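Local coordinates for protein lovastatin nonaketide synthase, polyketide synthase component (Aspergillus terreus, PDB 7CPX) that builds the dihydromonacolin L nonaketide of lovastatin biosynthesis from malonyl-CoA, with S-adenosyl-L-methionine and NADPH, as an iterative multidomain polyketide synthase, at residues Q556-W570 against A841-L854. The protein carries 2 engineered substitutions. Residues are numbered along the deposited sequence; the frame is centred on the assembly and turned at random.
Sequences QPSVLGIFTGQGAQW and ALDIGIEVGCHPAL
Strands 558-563 and 844-848 run side by side in the parallel sheet of the malonyl-CoA:ACP transacylase domain, pairing V559 with I844 through F563 with V848. I844 N donates to S558 O (3.0 Å), and the alternation continues through L560 N to I844 O, I846 N to L560 O and I562 N to I846 O. On the face carrying V559, its CG2, anti to the backbone N, lies against I846 CG1 at 3.4 Å, while the F563 ring takes V848 CB over one face, toward its rim. L560 and I562 point to the other face, where L560 CB meets L842 CD2 (3.4 Å) and I562 CG2 meets L854 CD1 (3.5 Å). Past F563, T564 OG1 accepts a nearly straight bond from C850 N (2.9 Å, 174°), while the T564 side chain lies at about a right angle across the extended side chain of E847, its CG2 packed against E847 CG. E847 OE2 in turn receives L854 N at 2.8 Å, from above the carboxylate plane, at the N-cap of helix 855-865. W570 NE1 donates a hydrogen bond to H851 O (2.9 Å) from above the carbonyl plane. Strands 648-652 and 872-875 flank the pair; helix 828-838 packs on L560, I562 and L842, whereas helix 624-644 meets F563 and helix 883-898 meets I844.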
ATOM      1  N   GLN A 556      52.356  -0.987  36.197  1.00162.04           N
ATOM      2  CA  GLN A 556      52.921   0.127  36.958  1.00162.04           C
ATOM      3  C   GLN A 556      53.070  -0.274  38.421  1.00162.04           C
ATOM      4  O   GLN A 556      52.392   0.271  39.301  1.00162.04           O
ATOM      5  CB  GLN A 556      52.045   1.372  36.820  1.00162.04           C
ATOM      6  CG  GLN A 556      51.929   1.889  35.394  1.00162.04           C
ATOM      7  CD  GLN A 556      51.030   3.105  35.284  1.00162.04           C
ATOM      8  OE1 GLN A 556      50.143   3.159  34.431  1.00162.04           O
ATOM      9  NE2 GLN A 556      51.260   4.092  36.142  1.00162.04           N
ATOM     10  N   PRO A 557      53.952  -1.227  38.718  1.00164.98           N
ATOM     11  CA  PRO A 557      54.215  -1.605  40.114  1.00164.98           C
ATOM     12  C   PRO A 557      55.327  -0.820  40.798  1.00164.98           C
ATOM     13  O   PRO A 557      55.766  -1.231  41.875  1.00164.98           O
ATOM     14  CB  PRO A 557      54.616  -3.080  39.976  1.00164.98           C
ATOM     15  CG  PRO A 557      55.315  -3.136  38.667  1.00164.98           C
ATOM     16  CD  PRO A 557      54.619  -2.140  37.771  1.00164.98           C
ATOM     17  N   SER A 558      55.789   0.284  40.215  1.00173.37           N
ATOM     18  CA  SER A 558      56.928   1.016  40.757  1.00173.37           C
ATOM     19  C   SER A 558      56.489   1.860  41.949  1.00173.37           C
ATOM     20  O   SER A 558      55.696   2.802  41.802  1.00173.37           O
ATOM     21  CB  SER A 558      57.560   1.891  39.677  1.00173.37           C
ATOM     22  OG  SER A 558      56.585   2.691  39.037  1.00173.37           O
ATOM     23  N   VAL A 559      57.018   1.529  43.127  1.00178.39           N
ATOM     24  CA  VAL A 559      56.686   2.223  44.361  1.00178.39           C
ATOM     25  C   VAL A 559      57.966   2.722  45.016  1.00178.39           C
ATOM     26  O   VAL A 559      59.037   2.123  44.877  1.00178.39           O
ATOM     27  CB  VAL A 559      55.905   1.324  45.344  1.00178.39           C
ATOM     28  CG1 VAL A 559      56.809   0.242  45.910  1.00178.39           C
ATOM     29  CG2 VAL A 559      55.300   2.155  46.462  1.00178.39           C
ATOM     30  N   LEU A 560      57.839   3.832  45.733  1.00189.14           N
ATOM     31  CA  LEU A 560      58.919   4.409  46.522  1.00189.14           C
ATOM     32  C   LEU A 560      58.622   4.165  47.995  1.00189.14           C
ATOM     33  O   LEU A 560      57.581   4.599  48.501  1.00189.14           O
ATOM     34  CB  LEU A 560      59.067   5.904  46.240  1.00189.14           C
ATOM     35  CG  LEU A 560      59.928   6.704  47.221  1.00189.14           C
ATOM     36  CD1 LEU A 560      61.324   6.116  47.324  1.00189.14           C
ATOM     37  CD2 LEU A 560      59.991   8.165  46.806  1.00189.14           C
ATOM     38  N   GLY A 561      59.530   3.476  48.677  1.00190.32           N
ATOM     39  CA  GLY A 561      59.337   3.159  50.078  1.00190.32           C
ATOM     40  C   GLY A 561      59.831   4.248  51.004  1.00190.32           C
ATOM     41  O   GLY A 561      61.039   4.388  51.220  1.00190.32           O
ATOM     42  N   ILE A 562      58.908   5.032  51.555  1.00193.56           N
ATOM     43  CA  ILE A 562      59.228   6.087  52.508  1.00193.56           C
ATOM     44  C   ILE A 562      59.024   5.520  53.903  1.00193.56           C
ATOM     45  O   ILE A 562      57.908   5.140  54.267  1.00193.56           O
ATOM     46  CB  ILE A 562      58.352   7.327  52.277  1.00193.56           C
ATOM     47  CG1 ILE A 562      58.656   7.924  50.903  1.00193.56           C
ATOM     48  CG2 ILE A 562      58.561   8.343  53.386  1.00193.56           C
ATOM     49  CD1 ILE A 562      57.527   7.761  49.908  1.00193.56           C
ATOM     50  N   PHE A 563      60.091   5.470  54.692  1.00198.33           N
ATOM     51  CA  PHE A 563      60.097   4.720  55.940  1.00198.33           C
ATOM     52  C   PHE A 563      59.938   5.667  57.124  1.00198.33           C
ATOM     53  O   PHE A 563      60.716   6.615  57.280  1.00198.33           O
ATOM     54  CB  PHE A 563      61.383   3.904  56.048  1.00198.33           C
ATOM     55  CG  PHE A 563      61.413   2.727  55.121  1.00198.33           C
ATOM     56  CD1 PHE A 563      61.586   2.910  53.760  1.00198.33           C
ATOM     57  CD2 PHE A 563      61.250   1.440  55.603  1.00198.33           C
ATOM     58  CE1 PHE A 563      61.604   1.833  52.899  1.00198.33           C
ATOM     59  CE2 PHE A 563      61.270   0.359  54.747  1.00198.33           C
ATOM     60  CZ  PHE A 563      61.445   0.557  53.393  1.00198.33           C
ATOM     61  N   THR A 564      58.927   5.404  57.949  1.00199.34           N
ATOM     62  CA  THR A 564      58.641   6.247  59.099  1.00199.34           C
ATOM     63  C   THR A 564      59.647   5.994  60.219  1.00199.34           C
ATOM     64  O   THR A 564      60.207   4.903  60.348  1.00199.34           O
ATOM     65  CB  THR A 564      57.223   5.988  59.611  1.00199.34           C
ATOM     66  OG1 THR A 564      57.094   4.614  59.994  1.00199.34           O
ATOM     67  CG2 THR A 564      56.200   6.309  58.531  1.00199.34           C
ATOM     68  N   GLY A 565      59.859   7.019  61.041  1.00205.16           N
ATOM     69  CA  GLY A 565      60.854   6.954  62.093  1.00205.16           C
ATOM     70  C   GLY A 565      60.290   7.099  63.491  1.00205.16           C
ATOM     71  O   GLY A 565      59.071   7.085  63.686  1.00205.16           O
ATOM     72  N   GLN A 566      61.177   7.237  64.473  1.00210.38           N
ATOM     73  CA  GLN A 566      60.753   7.398  65.855  1.00210.38           C
ATOM     74  C   GLN A 566      59.993   8.707  66.028  1.00210.38           C
ATOM     75  O   GLN A 566      60.221   9.687  65.313  1.00210.38           O
ATOM     76  CB  GLN A 566      61.960   7.360  66.793  1.00210.38           C
ATOM     77  CG  GLN A 566      61.605   7.462  68.270  1.00210.38           C
ATOM     78  CD  GLN A 566      62.817   7.327  69.172  1.00210.38           C
ATOM     79  OE1 GLN A 566      63.931   7.090  68.704  1.00210.38           O
ATOM     80  NE2 GLN A 566      62.603   7.480  70.474  1.00210.38           N
ATOM     81  N   GLY A 567      59.076   8.714  66.994  1.00207.92           N
ATOM     82  CA  GLY A 567      58.179   9.825  67.204  1.00207.92           C
ATOM     83  C   GLY A 567      56.869   9.716  66.456  1.00207.92           C
ATOM     84  O   GLY A 567      55.918  10.433  66.788  1.00207.92           O
ATOM     85  N   ALA A 568      56.796   8.839  65.454  1.00202.07           N
ATOM     86  CA  ALA A 568      55.566   8.572  64.728  1.00202.07           C
ATOM     87  C   ALA A 568      54.931   7.242  65.101  1.00202.07           C
ATOM     88  O   ALA A 568      53.795   6.982  64.689  1.00202.07           O
ATOM     89  CB  ALA A 568      55.830   8.594  63.215  1.00202.07           C
ATOM     90  N   GLN A 569      55.626   6.396  65.858  1.00202.32           N
ATOM     91  CA  GLN A 569      55.082   5.096  66.220  1.00202.32           C
ATOM     92  C   GLN A 569      53.820   5.265  67.057  1.00202.32           C
ATOM     93  O   GLN A 569      53.780   6.074  67.988  1.00202.32           O
ATOM     94  CB  GLN A 569      56.126   4.271  66.978  1.00202.32           C
ATOM     95  CG  GLN A 569      56.338   4.659  68.439  1.00202.32           C
ATOM     96  CD  GLN A 569      56.823   6.085  68.612  1.00202.32           C
ATOM     97  OE1 GLN A 569      57.110   6.780  67.637  1.00202.32           O
ATOM     98  NE2 GLN A 569      56.918   6.528  69.860  1.00202.32           N
ATOM     99  N   TRP A 570      52.793   4.502  66.716  1.00196.70           N
ATOM    100  CA  TRP A 570      51.516   4.536  67.404  1.00196.70           C
ATOM    101  C   TRP A 570      51.415   3.384  68.391  1.00196.70           C
ATOM    102  O   TRP A 570      52.090   2.361  68.240  1.00196.70           O
ATOM    103  CB  TRP A 570      50.367   4.457  66.393  1.00196.70           C
ATOM    104  CG  TRP A 570      50.563   5.335  65.195  1.00196.70           C
ATOM    105  CD1 TRP A 570      50.559   4.948  63.885  1.00196.70           C
ATOM    106  CD2 TRP A 570      50.804   6.747  65.194  1.00196.70           C
ATOM    107  NE1 TRP A 570      50.774   6.033  63.070  1.00196.70           N
ATOM    108  CE2 TRP A 570      50.929   7.149  63.849  1.00196.70           C
ATOM    109  CE3 TRP A 570      50.923   7.711  66.201  1.00196.70           C
ATOM    110  CZ2 TRP A 570      51.168   8.473  63.486  1.00196.70           C
ATOM    111  CZ3 TRP A 570      51.159   9.025  65.837  1.00196.70           C
ATOM    112  CH2 TRP A 570      51.279   9.394  64.491  1.00196.70           C
ATOM    113  N   ALA A 841      60.291   7.671  36.177  1.00190.64           N
ATOM    114  CA  ALA A 841      59.243   6.705  35.861  1.00190.64           C
ATOM    115  C   ALA A 841      58.548   6.156  37.101  1.00190.64           C
ATOM    116  O   ALA A 841      57.711   5.254  36.960  1.00190.64           O
ATOM    117  CB  ALA A 841      59.829   5.554  35.042  1.00190.64           C
ATOM    118  N   LEU A 842      58.860   6.657  38.295  1.00185.74           N
ATOM    119  CA  LEU A 842      58.180   6.200  39.498  1.00185.74           C
ATOM    120  C   LEU A 842      56.688   6.483  39.399  1.00185.74           C
ATOM    121  O   LEU A 842      56.267   7.510  38.858  1.00185.74           O
ATOM    122  CB  LEU A 842      58.766   6.889  40.730  1.00185.74           C
ATOM    123  CG  LEU A 842      58.108   6.546  42.069  1.00185.74           C
ATOM    124  CD1 LEU A 842      58.290   5.072  42.399  1.00185.74           C
ATOM    125  CD2 LEU A 842      58.671   7.420  43.176  1.00185.74           C
ATOM    126  N   ASP A 843      55.885   5.564  39.929  1.00175.04           N
ATOM    127  CA  ASP A 843      54.433   5.649  39.845  1.00175.04           C
ATOM    128  C   ASP A 843      53.779   5.984  41.175  1.00175.04           C
ATOM    129  O   ASP A 843      52.949   6.897  41.238  1.00175.04           O
ATOM    130  CB  ASP A 843      53.865   4.328  39.307  1.00175.04           C
ATOM    131  CG  ASP A 843      54.344   4.019  37.902  1.00175.04           C
ATOM    132  OD1 ASP A 843      54.403   4.951  37.074  1.00175.04           O
ATOM    133  OD2 ASP A 843      54.671   2.844  37.629  1.00175.04           O
ATOM    134  N   ILE A 844      54.125   5.273  42.249  1.00172.93           N
ATOM    135  CA  ILE A 844      53.449   5.431  43.531  1.00172.93           C
ATOM    136  C   ILE A 844      54.492   5.501  44.641  1.00172.93           C
ATOM    137  O   ILE A 844      55.666   5.192  44.446  1.00172.93           O
ATOM    138  CB  ILE A 844      52.436   4.292  43.783  1.00172.93           C
ATOM    139  CG1 ILE A 844      51.700   4.483  45.112  1.00172.93           C
ATOM    140  CG2 ILE A 844      53.130   2.938  43.735  1.00172.93           C
ATOM    141  CD1 ILE A 844      50.442   3.656  45.230  1.00172.93           C
ATOM    142  N   GLY A 845      54.054   5.952  45.805  1.00178.78           N
ATOM    143  CA  GLY A 845      54.881   5.912  47.000  1.00178.78           C
ATOM    144  C   GLY A 845      54.083   5.400  48.177  1.00178.78           C
ATOM    145  O   GLY A 845      52.906   5.724  48.333  1.00178.78           O
ATOM    146  N   ILE A 846      54.736   4.588  49.003  1.00180.42           N
ATOM    147  CA  ILE A 846      54.114   3.971  50.169  1.00180.42           C
ATOM    148  C   ILE A 846      54.885   4.401  51.406  1.00180.42           C
ATOM    149  O   ILE A 846      56.110   4.233  51.472  1.00180.42           O
ATOM    150  CB  ILE A 846      54.075   2.440  50.057  1.00180.42           C
ATOM    151  CG1 ILE A 846      53.043   2.012  49.015  1.00180.42           C
ATOM    152  CG2 ILE A 846      53.752   1.818  51.409  1.00180.42           C
ATOM    153  CD1 ILE A 846      53.157   0.562  48.604  1.00180.42           C
ATOM    154  N   GLU A 847      54.166   4.947  52.385  1.00190.80           N
ATOM    155  CA  GLU A 847      54.733   5.287  53.686  1.00190.80           C
ATOM    156  C   GLU A 847      54.731   4.025  54.537  1.00190.80           C
ATOM    157  O   GLU A 847      53.807   3.763  55.308  1.00190.80           O
ATOM    158  CB  GLU A 847      53.947   6.410  54.348  1.00190.80           C
ATOM    159  CG  GLU A 847      54.486   6.820  55.710  1.00190.80           C
ATOM    160  CD  GLU A 847      53.819   8.069  56.251  1.00190.80           C
ATOM    161  OE1 GLU A 847      53.106   8.746  55.482  1.00190.80           O
ATOM    162  OE2 GLU A 847      54.008   8.375  57.447  1.00190.80           O
ATOM    163  N   VAL A 848      55.794   3.236  54.395  1.00190.49           N
ATOM    164  CA  VAL A 848      55.921   2.004  55.162  1.00190.49           C
ATOM    165  C   VAL A 848      55.986   2.356  56.639  1.00190.49           C
ATOM    166  O   VAL A 848      56.862   3.116  57.073  1.00190.49           O
ATOM    167  CB  VAL A 848      57.159   1.216  54.722  1.00190.49           C
ATOM    168  CG1 VAL A 848      57.205  -0.135  55.423  1.00190.49           C
ATOM    169  CG2 VAL A 848      57.178   1.041  53.210  1.00190.49           C
ATOM    170  N   GLY A 849      55.063   1.812  57.414  1.00192.42           N
ATOM    171  CA  GLY A 849      55.063   2.003  58.853  1.00192.42           C
ATOM    172  C   GLY A 849      53.942   2.932  59.301  1.00192.42           C
ATOM    173  O   GLY A 849      52.781   2.730  58.949  1.00192.42           O
ATOM    174  N   CYS A 850      54.303   3.963  60.062  1.00197.06           N
ATOM    175  CA  CYS A 850      53.335   4.740  60.836  1.00197.06           C
ATOM    176  C   CYS A 850      52.869   5.961  60.041  1.00197.06           C
ATOM    177  O   CYS A 850      53.342   7.087  60.205  1.00197.06           O
ATOM    178  CB  CYS A 850      53.943   5.131  62.175  1.00197.06           C
ATOM    179  SG  CYS A 850      54.853   3.770  62.937  1.00197.06           S
ATOM    180  N   HIS A 851      51.909   5.704  59.157  1.00192.55           N
ATOM    181  CA  HIS A 851      51.190   6.769  58.481  1.00192.55           C
ATOM    182  C   HIS A 851      50.377   7.557  59.510  1.00192.55           C
ATOM    183  O   HIS A 851      49.930   6.992  60.514  1.00192.55           O
ATOM    184  CB  HIS A 851      50.276   6.161  57.416  1.00192.55           C
ATOM    185  CG  HIS A 851      49.725   7.146  56.433  1.00192.55           C
ATOM    186  ND1 HIS A 851      48.426   7.604  56.489  1.00192.55           N
ATOM    187  CD2 HIS A 851      50.287   7.737  55.352  1.00192.55           C
ATOM    188  CE1 HIS A 851      48.216   8.446  55.492  1.00192.55           C
ATOM    189  NE2 HIS A 851      49.330   8.546  54.789  1.00192.55           N
ATOM    190  N   PRO A 852      50.163   8.870  59.300  1.00196.15           N
ATOM    191  CA  PRO A 852      50.571   9.802  58.244  1.00196.15           C
ATOM    192  C   PRO A 852      51.721  10.734  58.629  1.00196.15           C
ATOM    193  O   PRO A 852      51.640  11.935  58.368  1.00196.15           O
ATOM    194  CB  PRO A 852      49.296  10.611  58.023  1.00196.15           C
ATOM    195  CG  PRO A 852      48.746  10.750  59.414  1.00196.15           C
ATOM    196  CD  PRO A 852      49.151   9.491  60.172  1.00196.15           C
ATOM    197  N   ALA A 853      52.774  10.196  59.241  1.00198.16           N
ATOM    198  CA  ALA A 853      53.855  11.052  59.716  1.00198.16           C
ATOM    199  C   ALA A 853      54.557  11.765  58.566  1.00198.16           C
ATOM    200  O   ALA A 853      54.856  12.961  58.661  1.00198.16           O
ATOM    201  CB  ALA A 853      54.856  10.229  60.525  1.00198.16           C
ATOM    202  N   LEU A 854      54.825  11.053  57.472  1.00198.20           N
ATOM    203  CA  LEU A 854      55.634  11.569  56.374  1.00198.20           C
ATOM    204  C   LEU A 854      54.823  11.861  55.117  1.00198.20           C
ATOM    205  O   LEU A 854      55.412  12.122  54.064  1.00198.20           O
ATOM    206  CB  LEU A 854      56.753  10.580  56.044  1.00198.20           C
ATOM    207  CG  LEU A 854      57.780  10.326  57.149  1.00198.20           C
ATOM    208  CD1 LEU A 854      58.640   9.120  56.807  1.00198.20           C
ATOM    209  CD2 LEU A 854      58.646  11.556  57.367  1.00198.20           C
TER